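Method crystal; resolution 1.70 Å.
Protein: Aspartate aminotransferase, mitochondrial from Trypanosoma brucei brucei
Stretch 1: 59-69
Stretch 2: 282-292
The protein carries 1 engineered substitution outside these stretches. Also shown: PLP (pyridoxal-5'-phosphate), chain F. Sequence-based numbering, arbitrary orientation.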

# COMPACT_ATOMS: atom_id res chain seq x y z
N ASN A 59 -15.28 -9.49 7.18
CA ASN A 59 -14.65 -8.72 8.26
C ASN A 59 -13.66 -7.75 7.61
O ASN A 59 -12.83 -8.18 6.80
N MET A 60 -13.72 -6.46 7.94
CA MET A 60 -12.74 -5.51 7.38
C MET A 60 -11.58 -5.26 8.36
O MET A 60 -10.85 -4.28 8.19
N ASP A 61 -11.41 -6.13 9.35
CA ASP A 61 -10.26 -6.04 10.26
C ASP A 61 -8.95 -6.02 9.46
O ASP A 61 -8.87 -6.53 8.33
N TYR A 62 -7.91 -5.46 10.06
CA TYR A 62 -6.58 -5.51 9.44
C TYR A 62 -6.15 -6.94 9.14
O TYR A 62 -6.36 -7.83 9.98
N ALA A 63 -5.55 -7.15 7.98
CA ALA A 63 -4.81 -8.39 7.72
C ALA A 63 -3.55 -8.41 8.58
O ALA A 63 -3.12 -7.36 9.08
N PRO A 64 -2.93 -9.60 8.75
CA PRO A 64 -1.60 -9.59 9.35
C PRO A 64 -0.63 -8.74 8.54
O PRO A 64 -0.82 -8.52 7.35
N VAL A 65 0.44 -8.28 9.20
CA VAL A 65 1.45 -7.48 8.51
C VAL A 65 1.98 -8.14 7.23
O VAL A 65 2.18 -7.46 6.22
N THR A 66 2.15 -9.46 7.26
CA THR A 66 2.70 -10.19 6.10
C THR A 66 1.62 -10.69 5.14
O THR A 66 1.92 -11.34 4.14
N GLY A 67 0.37 -10.33 5.42
CA GLY A 67 -0.73 -10.59 4.50
C GLY A 67 -1.65 -11.68 4.97
O GLY A 67 -1.38 -12.37 5.98
N ILE A 68 -2.78 -11.83 4.28
CA ILE A 68 -3.68 -12.94 4.54
C ILE A 68 -2.94 -14.26 4.29
O ILE A 68 -2.44 -14.50 3.17
N ALA A 69 -2.87 -15.11 5.31
CA ALA A 69 -2.01 -16.30 5.27
C ALA A 69 -2.38 -17.26 4.13
O ALA A 69 -1.49 -17.81 3.47
N TYR A 282 3.49 0.90 5.54
CA TYR A 282 2.02 0.95 5.33
C TYR A 282 1.26 0.06 6.32
O TYR A 282 0.06 -0.15 6.15
N SER A 283 1.95 -0.44 7.33
CA SER A 283 1.36 -1.22 8.45
C SER A 283 0.94 -2.63 8.07
O SER A 283 1.39 -3.60 8.70
N ASN A 284 0.06 -2.76 7.07
CA ASN A 284 -0.44 -4.06 6.63
C ASN A 284 -1.20 -3.88 5.30
O ASN A 284 -1.53 -2.76 4.93
N PRO A 285 -1.33 -4.95 4.51
CA PRO A 285 -1.74 -4.78 3.11
C PRO A 285 -3.27 -4.84 2.91
O PRO A 285 -3.99 -5.39 3.73
N PRO A 286 -3.75 -4.33 1.76
CA PRO A 286 -5.18 -4.26 1.47
C PRO A 286 -5.79 -5.64 1.23
O PRO A 286 -5.24 -6.50 0.50
N LEU A 287 -6.94 -5.84 1.85
CA LEU A 287 -7.66 -7.10 1.83
C LEU A 287 -8.18 -7.59 0.49
O LEU A 287 -8.17 -8.81 0.24
N TYR A 288 -8.70 -6.68 -0.34
CA TYR A 288 -9.63 -7.08 -1.42
C TYR A 288 -9.00 -8.05 -2.41
O TYR A 288 -9.57 -9.11 -2.70
N GLY A 289 -7.82 -7.68 -2.91
CA GLY A 289 -7.14 -8.51 -3.89
C GLY A 289 -6.83 -9.89 -3.33
O GLY A 289 -7.03 -10.90 -3.99
N ALA A 290 -6.35 -9.92 -2.09
CA ALA A 290 -5.97 -11.16 -1.43
C ALA A 290 -7.17 -12.08 -1.23
O ALA A 290 -7.05 -13.29 -1.41
N TRP A 291 -8.32 -11.51 -0.88
CA TRP A 291 -9.54 -12.28 -0.77
C TRP A 291 -9.89 -12.98 -2.08
O TRP A 291 -10.20 -14.17 -2.12
N VAL A 292 -9.82 -12.20 -3.15
CA VAL A 292 -10.21 -12.66 -4.49
C VAL A 292 -9.29 -13.77 -4.98
O VAL A 292 -9.76 -14.81 -5.45

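What holds the two stretches together when no direct hydrogen bond passes between them? The answer is mostly apolar packing, centred on Ile68 and Leu287. Ile68 points toward the second stretch and, with chi1 m and chi2 t, extends its chain so that CD1 reaches a pocket on the helix of the second stretch. There Ile68 CD1 lies 3.9 Å from Leu287 CD2, 3.8 Å from Ala290 CB and 3.5 Å from Trp291 CD1. Ala290 also points toward the first stretch, and its small methyl meets the tip of the isoleucine. Leu287 leaves its backbone sideways, but its m, t rotamer brings the end of the side chain nearer: CD2 meets Ala63 CB at 4.0 Å, while CD1 approaches Asp61 O at 3.6 Å and Met60 CA at 3.9 Å. One leucine thus touches both the apolar cluster and the backbone of the preceding loop.

How does the loop at Asn59 to Asp61 present itself to the helix? It does so chiefly through backbone, while the side chains of Asn59 and Asp61 are hydrogen-bonded within the loop. Asn59, with chi1 t, folds its amide over Asp61: Asp61 N donates a very short 2.5 Å hydrogen bond to Asn59 OD1, and Asn59 ND2 donates to Asp61 OD2 at 3.0 Å. Asp61, at chi1 m, points away from the second stretch. The carbonyl of Asn59 faces Trp291, which leaves its backbone sideways, its m rotamer bringing the indole nearer the loop; Asn59 O sits at the ring edge, near its plane, 3.2 Å from Trp291 CZ2.

Why is Asn284 so closely enclosed? Asn284 CB points toward the first stretch and lies 3.5 Å from Ala63 O and 4.0 Å from Val65 CA. With chi1 p and chi2 at 66°, the amide places Asn284 OD1 3.3 Å from Tyr62 CD1 and within reach of water 1. That water donates to Asn284 OD1 at 2.7 Å and to Pro285 O at 2.8 Å, and accepts from Ala63 N at 2.8 Å, so it supplies a polar link across the contact. Tyr62, at chi1 m, leaves its backbone sideways and extends its ring to the cofactor, where Tyr62 OH donates a 2.6 Å hydrogen bond to PLP O3P, a phosphate oxygen.

What does the turn from Pro64 to Gly67 contribute? This type I turn, closed by Gly67 N donating to Pro64 O at 2.9 Å, lays backbone against Pro285: Pro285 CD is 3.4 Å from Pro64 O and 3.6 Å from Val65 O, and Pro285 CG is 3.7 Å from Gly67 CA. Positive phi at Gly67 suits glycine, since a CB there would jam against the preceding carbonyl oxygen. Val65 points away overall, yet its p rotamer leaves CG2 3.6 Å from Ser283 O. A second bridge forms where water 2 donates to Val65 O at 3.0 Å and accepts from Tyr282 OH at 2.7 Å, the tyrosine's p rotamer bringing its ring end nearer the turn.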

# COMPACT_ATOMS: atom_id res chain seq x y z
CB ASN A 59 -13.98 -9.70 9.24
CG ASN A 59 -13.19 -9.02 10.33
OD1 ASN A 59 -12.93 -7.83 10.27
ND2 ASN A 59 -12.79 -9.79 11.35
CB MET A 60 -13.40 -4.18 7.02
CG MET A 60 -14.50 -4.27 5.97
SD MET A 60 -15.17 -2.65 5.56
CE MET A 60 -16.38 -3.13 4.31
CB ASP A 61 -10.18 -7.23 11.22
CG ASP A 61 -11.10 -7.09 12.44
OD1 ASP A 61 -11.79 -6.06 12.63
OD2 ASP A 61 -11.13 -8.07 13.22
CB TYR A 62 -5.56 -4.90 10.38
CG TYR A 62 -5.71 -3.45 10.70
CD1 TYR A 62 -5.52 -2.48 9.72
CD2 TYR A 62 -5.99 -3.04 12.00
CE1 TYR A 62 -5.60 -1.14 10.03
CE2 TYR A 62 -6.07 -1.70 12.33
CZ TYR A 62 -5.86 -0.75 11.34
OH TYR A 62 -5.90 0.58 11.68
CB ALA A 63 -4.44 -8.51 6.21
CB PRO A 64 -1.17 -11.07 9.33
CG PRO A 64 -2.47 -11.84 9.21
CD PRO A 64 -3.37 -10.96 8.39
CB VAL A 65 2.66 -7.21 9.48
CG1 VAL A 65 3.28 -8.52 9.94
CG2 VAL A 65 3.70 -6.35 8.80
CB THR A 66 3.55 -11.37 6.60
OG1 THR A 66 2.85 -12.00 7.68
CG2 THR A 66 4.87 -10.85 7.16
CB ILE A 68 -4.95 -12.86 3.65
CG1 ILE A 68 -5.71 -11.55 3.93
CG2 ILE A 68 -5.83 -14.08 3.89
CD1 ILE A 68 -7.03 -11.46 3.21
CB ALA A 69 -2.07 -17.04 6.60
CB TYR A 282 1.67 0.55 3.86
CG TYR A 282 2.14 -0.82 3.44
CD1 TYR A 282 1.35 -1.95 3.62
CD2 TYR A 282 3.40 -0.98 2.83
CE1 TYR A 282 1.80 -3.23 3.19
CE2 TYR A 282 3.84 -2.22 2.43
CZ TYR A 282 3.05 -3.33 2.63
OH TYR A 282 3.52 -4.55 2.20
CB SER A 283 0.15 -0.48 9.07
OG SER A 283 -0.09 -0.95 10.38
CB ASN A 284 -1.32 -4.69 7.73
CG ASN A 284 -2.33 -3.72 8.29
OD1 ASN A 284 -3.22 -3.31 7.57
ND2 ASN A 284 -2.16 -3.31 9.55
CB PRO A 285 -1.02 -5.96 2.40
CG PRO A 285 -1.11 -7.07 3.47
CD PRO A 285 -0.91 -6.33 4.80
CB PRO A 286 -5.25 -3.38 0.22
CG PRO A 286 -3.87 -3.49 -0.43
CD PRO A 286 -2.91 -3.69 0.73
CB LEU A 287 -8.88 -6.99 2.74
CG LEU A 287 -8.63 -6.81 4.24
CD1 LEU A 287 -9.90 -6.31 4.86
CD2 LEU A 287 -8.18 -8.13 4.88
CB TYR A 288 -10.14 -5.84 -2.16
CG TYR A 288 -11.20 -6.14 -3.20
CD1 TYR A 288 -10.84 -6.39 -4.51
CD2 TYR A 288 -12.54 -6.18 -2.87
CE1 TYR A 288 -11.79 -6.65 -5.47
CE2 TYR A 288 -13.49 -6.44 -3.82
CZ TYR A 288 -13.10 -6.68 -5.12
OH TYR A 288 -14.02 -6.95 -6.12
CB ALA A 290 -5.27 -10.87 -0.08
CB TRP A 291 -10.71 -11.37 -0.42
CG TRP A 291 -10.85 -11.00 1.02
CD1 TRP A 291 -10.32 -11.64 2.11
CD2 TRP A 291 -11.60 -9.89 1.51
NE1 TRP A 291 -10.73 -10.98 3.27
CE2 TRP A 291 -11.51 -9.91 2.91
CE3 TRP A 291 -12.34 -8.88 0.89
CZ2 TRP A 291 -12.13 -8.93 3.72
CZ3 TRP A 291 -12.97 -7.92 1.68
CH2 TRP A 291 -12.85 -7.96 3.08
CB VAL A 292 -10.19 -11.50 -5.49
CG1 VAL A 292 -10.26 -12.04 -6.96
CG2 VAL A 292 -11.35 -10.55 -5.22
N1 PLP F . -1.85 6.82 14.11
C2 PLP F . -2.51 6.40 15.24
C2A PLP F . -2.53 7.29 16.45
C3 PLP F . -3.16 5.17 15.28
O3 PLP F . -3.83 4.76 16.43
C4 PLP F . -3.16 4.36 14.16
C4A PLP F . -4.13 3.22 14.12
O4A PLP F . -3.94 2.27 14.88
C5 PLP F . -2.48 4.76 13.01
C6 PLP F . -1.86 6.01 12.99
C5A PLP F . -2.43 3.89 11.77
O4P PLP F . -3.69 3.84 11.17
P PLP F . -3.94 3.26 9.73
O1P PLP F . -2.64 3.17 8.95
O2P PLP F . -4.95 4.17 9.10
O3P PLP F . -4.54 1.92 9.90
O HOH W 1 -4.96 -4.99 6.35
O HOH W 2 2.22 -6.60 3.38